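Local coordinates for protein cellulose 1,4-beta-cellobiosidase (Thermobifida fusca, PDB 4JJJ) that probably hydrolyses cellulose to cellobiose, with this chain being the family 48 glycoside hydrolase catalytic part of a longer protein, at residues 56-61 and 229-234. The protein carries 1 engineered substitution. Residues are numbered along the deposited sequence; the frame is centred on the assembly and turned at random.
Sequences YLWLEA and AVQVMF
Val232 points its two methyl groups at Leu57, Trp58 and Ala61, joining helix 223-242 to helix 50-67, two neighbouring parallel helices of the (α/α)6 barrel of family 48. The short segments run side by side and nearly parallel, their axes 9.1 Å apart and inclined by 9°. With CG1 anti to its backbone N (chi1 167°), Val232 spreads its branches over two sets of partners. Val232 CG1 lies 3.6 Å from Ala61 CB and equally far from the carbonyl O of Leu57, whose CB is a looser neighbour. Val232 CG2 sits 3.6 Å from Trp58 CB and close to Trp58 CG, the ring atom that joins the indole to CB. Val232 CG2 also makes an off-centre CH-pi contact, 4.1 Å from the centroid of the Trp58 five-membered ring. An alanine in place of Val232 would probably open a gap between the helices, leaving Ala61 CB and the five-membered ring of Trp58 without their methyl neighbours. Farther along the indole, Gln231 stays at the margin of the contact, its amide hydrogen-bonded through NE2 to Gln427 and through OE1 to Asn328. Helix 71-83 packs on the other flank, where Met80 touches Leu57. The Leu57 CG lies beside its own backbone N (chi1 -63°), and from it Leu57 CD1 reaches Ala229 CB at 3.7 Å.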
ATOM      1  N   TYR A  56      -3.745   1.199 -12.491  1.00  4.80           N
ATOM      2  CA  TYR A  56      -3.619   1.212 -13.946  1.00  5.31           C
ATOM      3  C   TYR A  56      -4.293  -0.031 -14.497  1.00  5.22           C
ATOM      4  O   TYR A  56      -5.107   0.029 -15.420  1.00  5.31           O
ATOM      5  CB  TYR A  56      -2.162   1.305 -14.318  1.00  5.73           C
ATOM      6  CG  TYR A  56      -1.777   1.326 -15.790  1.00  4.98           C
ATOM      7  CD1 TYR A  56      -2.679   1.610 -16.818  1.00  5.34           C
ATOM      8  CD2 TYR A  56      -0.437   1.005 -16.133  1.00  5.29           C
ATOM      9  CE1 TYR A  56      -2.242   1.589 -18.170  1.00  5.21           C
ATOM     10  CE2 TYR A  56      -0.004   0.970 -17.453  1.00  5.14           C
ATOM     11  CZ  TYR A  56      -0.959   1.221 -18.411  1.00  5.50           C
ATOM     12  OH  TYR A  56      -0.513   1.073 -19.758  1.00  6.60           O
ATOM     13  N   LEU A  57      -4.070  -1.157 -13.855  1.00  5.16           N
ATOM     14  CA  LEU A  57      -4.775  -2.423 -14.221  1.00  5.32           C
ATOM     15  C   LEU A  57      -6.255  -2.170 -14.121  1.00  5.33           C
ATOM     16  O   LEU A  57      -7.058  -2.554 -15.009  1.00  5.75           O
ATOM     17  CB  LEU A  57      -4.387  -3.567 -13.366  1.00  5.87           C
ATOM     18  CG  LEU A  57      -2.939  -3.979 -13.438  1.00  6.02           C
ATOM     19  CD1 LEU A  57      -2.671  -5.078 -12.434  1.00  6.53           C
ATOM     20  CD2 LEU A  57      -2.536  -4.462 -14.864  1.00  6.68           C
ATOM     21  N   TRP A  58      -6.718  -1.618 -12.969  1.00  5.09           N
ATOM     22  CA  TRP A  58      -8.130  -1.433 -12.728  1.00  5.22           C
ATOM     23  C   TRP A  58      -8.791  -0.597 -13.828  1.00  5.26           C
ATOM     24  O   TRP A  58      -9.902  -0.908 -14.349  1.00  5.49           O
ATOM     25  CB  TRP A  58      -8.402  -0.801 -11.367  1.00  5.39           C
ATOM     26  CG  TRP A  58      -9.677  -1.090 -10.722  1.00  6.05           C
ATOM     27  CD1 TRP A  58     -10.815  -1.719 -11.203  1.00  6.23           C
ATOM     28  CD2 TRP A  58      -9.950  -0.802  -9.329  1.00  7.22           C
ATOM     29  NE1 TRP A  58     -11.756  -1.820 -10.210  1.00  7.83           N
ATOM     30  CE2 TRP A  58     -11.259  -1.240  -9.050  1.00  7.88           C
ATOM     31  CE3 TRP A  58      -9.189  -0.157  -8.325  1.00  7.41           C
ATOM     32  CZ2 TRP A  58     -11.855  -1.103  -7.783  1.00  8.61           C
ATOM     33  CZ3 TRP A  58      -9.780  -0.020  -7.036  1.00  8.10           C
ATOM     34  CH2 TRP A  58     -11.086  -0.516  -6.776  1.00  8.55           C
ATOM     35  N   LEU A  59      -8.096   0.497 -14.262  1.00  4.73           N
ATOM     36  CA  LEU A  59      -8.640   1.351 -15.270  1.00  5.51           C
ATOM     37  C   LEU A  59      -8.780   0.617 -16.597  1.00  5.58           C
ATOM     38  O   LEU A  59      -9.828   0.751 -17.262  1.00  6.16           O
ATOM     39  CB  LEU A  59      -7.678   2.500 -15.468  1.00  6.66           C
ATOM     40  CG  LEU A  59      -8.105   3.625 -16.450  1.00  6.62           C
ATOM     41  CD1 LEU A  59      -9.202   4.478 -15.860  1.00  7.01           C
ATOM     42  CD2 LEU A  59      -6.911   4.464 -16.828  1.00  7.63           C
ATOM     43  N   GLU A  60      -7.756  -0.132 -16.975  1.00  5.59           N
ATOM     44  CA  GLU A  60      -7.849  -0.877 -18.225  1.00  5.86           C
ATOM     45  C   GLU A  60      -8.791  -2.036 -18.176  1.00  5.98           C
ATOM     46  O   GLU A  60      -9.341  -2.390 -19.221  1.00  7.28           O
ATOM     47  CB  GLU A  60      -6.421  -1.285 -18.703  1.00  6.06           C
ATOM     48  CG  GLU A  60      -5.476  -0.116 -18.958  1.00  6.68           C
ATOM     49  CD  GLU A  60      -5.826   0.827 -20.050  1.00  7.16           C
ATOM     50  OE1 GLU A  60      -7.030   0.892 -20.474  1.00  6.32           O
ATOM     51  OE2 GLU A  60      -4.888   1.564 -20.426  1.00  7.57           O
ATOM     52  N   ALA A  61      -9.042  -2.577 -16.976  1.00  5.60           N
ATOM     53  CA  ALA A  61     -10.020  -3.677 -16.928  1.00  5.91           C
ATOM     54  C   ALA A  61     -11.409  -3.125 -17.197  1.00  5.51           C
ATOM     55  O   ALA A  61     -12.253  -3.724 -17.914  1.00  6.14           O
ATOM     56  CB  ALA A  61      -9.933  -4.396 -15.558  1.00  6.20           C
ATOM     57  N   ALA A 229      -4.362  -5.835  -7.459  1.00  4.70           N
ATOM     58  CA  ALA A 229      -4.085  -6.351  -8.804  1.00  4.85           C
ATOM     59  C   ALA A 229      -4.812  -7.704  -9.021  1.00  4.97           C
ATOM     60  O   ALA A 229      -5.441  -7.934 -10.038  1.00  5.20           O
ATOM     61  CB  ALA A 229      -2.633  -6.498  -8.984  1.00  5.23           C
ATOM     62  N   VAL A 230      -4.825  -8.580  -8.033  1.00  5.14           N
ATOM     63  CA  VAL A 230      -5.600  -9.797  -8.087  1.00  5.25           C
ATOM     64  C   VAL A 230      -7.089  -9.535  -8.121  1.00  5.02           C
ATOM     65  O   VAL A 230      -7.773 -10.075  -8.957  1.00  5.62           O
ATOM     66  CB  VAL A 230      -5.290 -10.722  -6.866  1.00  5.40           C
ATOM     67  CG1 VAL A 230      -6.232 -11.966  -6.817  1.00  6.48           C
ATOM     68  CG2 VAL A 230      -3.814 -11.160  -6.863  1.00  5.60           C
ATOM     69  N   GLN A 231      -7.602  -8.662  -7.290  1.00  5.78           N
ATOM     70  CA  GLN A 231      -8.959  -8.269  -7.313  1.00  5.83           C
ATOM     71  C   GLN A 231      -9.403  -7.722  -8.688  1.00  5.91           C
ATOM     72  O   GLN A 231     -10.465  -8.059  -9.183  1.00  5.72           O
ATOM     73  CB  GLN A 231      -9.162  -7.168  -6.236  1.00  5.85           C
ATOM     74  CG  GLN A 231     -10.473  -6.526  -6.228  1.00  6.52           C
ATOM     75  CD  GLN A 231     -10.522  -5.284  -5.361  1.00  6.92           C
ATOM     76  OE1 GLN A 231      -9.507  -4.855  -4.859  1.00  7.06           O
ATOM     77  NE2 GLN A 231     -11.741  -4.730  -5.143  1.00  7.16           N
ATOM     78  N   VAL A 232      -8.552  -6.928  -9.304  1.00  6.16           N
ATOM     79  CA  VAL A 232      -8.850  -6.378 -10.658  1.00  6.62           C
ATOM     80  C   VAL A 232      -9.044  -7.522 -11.649  1.00  6.07           C
ATOM     81  O   VAL A 232     -10.004  -7.536 -12.444  1.00  6.29           O
ATOM     82  CB  VAL A 232      -7.745  -5.422 -11.177  1.00  6.99           C
ATOM     83  CG1 VAL A 232      -7.950  -5.153 -12.661  1.00  6.21           C
ATOM     84  CG2 VAL A 232      -7.732  -4.211 -10.300  1.00  7.84           C
ATOM     85  N   MET A 233      -8.206  -8.572 -11.523  1.00  6.08           N
ATOM     86  CA  MET A 233      -8.273  -9.644 -12.477  1.00  7.27           C
ATOM     87  C   MET A 233      -9.468 -10.526 -12.206  1.00  6.70           C
ATOM     88  O   MET A 233     -10.001 -11.155 -13.146  1.00  6.07           O
ATOM     89  CB  MET A 233      -6.962 -10.386 -12.507  1.00  8.79           C
ATOM     90  CG  MET A 233      -5.829  -9.601 -13.074  1.00  9.14           C
ATOM     91  SD  MET A 233      -6.172  -8.784 -14.682  1.00 12.29           S
ATOM     92  CE  MET A 233      -6.696 -10.093 -15.554  1.00 11.10           C
ATOM     93  N   PHE A 234      -9.972 -10.656 -10.986  1.00  6.28           N
ATOM     94  CA  PHE A 234     -11.281 -11.303 -10.768  1.00  6.85           C
ATOM     95  C   PHE A 234     -12.343 -10.641 -11.629  1.00  6.35           C
ATOM     96  O   PHE A 234     -13.136 -11.230 -12.358  1.00  7.24           O
ATOM     97  CB  PHE A 234     -11.704 -11.233  -9.313  1.00  7.23           C
ATOM     98  CG  PHE A 234     -13.110 -11.593  -9.100  1.00  6.39           C
ATOM     99  CD1 PHE A 234     -13.521 -12.911  -9.023  1.00  7.28           C
ATOM    100  CD2 PHE A 234     -14.054 -10.637  -8.979  1.00  7.89           C
ATOM    101  CE1 PHE A 234     -14.848 -13.258  -8.844  1.00  7.34           C
ATOM    102  CE2 PHE A 234     -15.363 -10.925  -8.790  1.00  7.85           C
ATOM    103  CZ  PHE A 234     -15.809 -12.282  -8.766  1.00  7.77           C
TER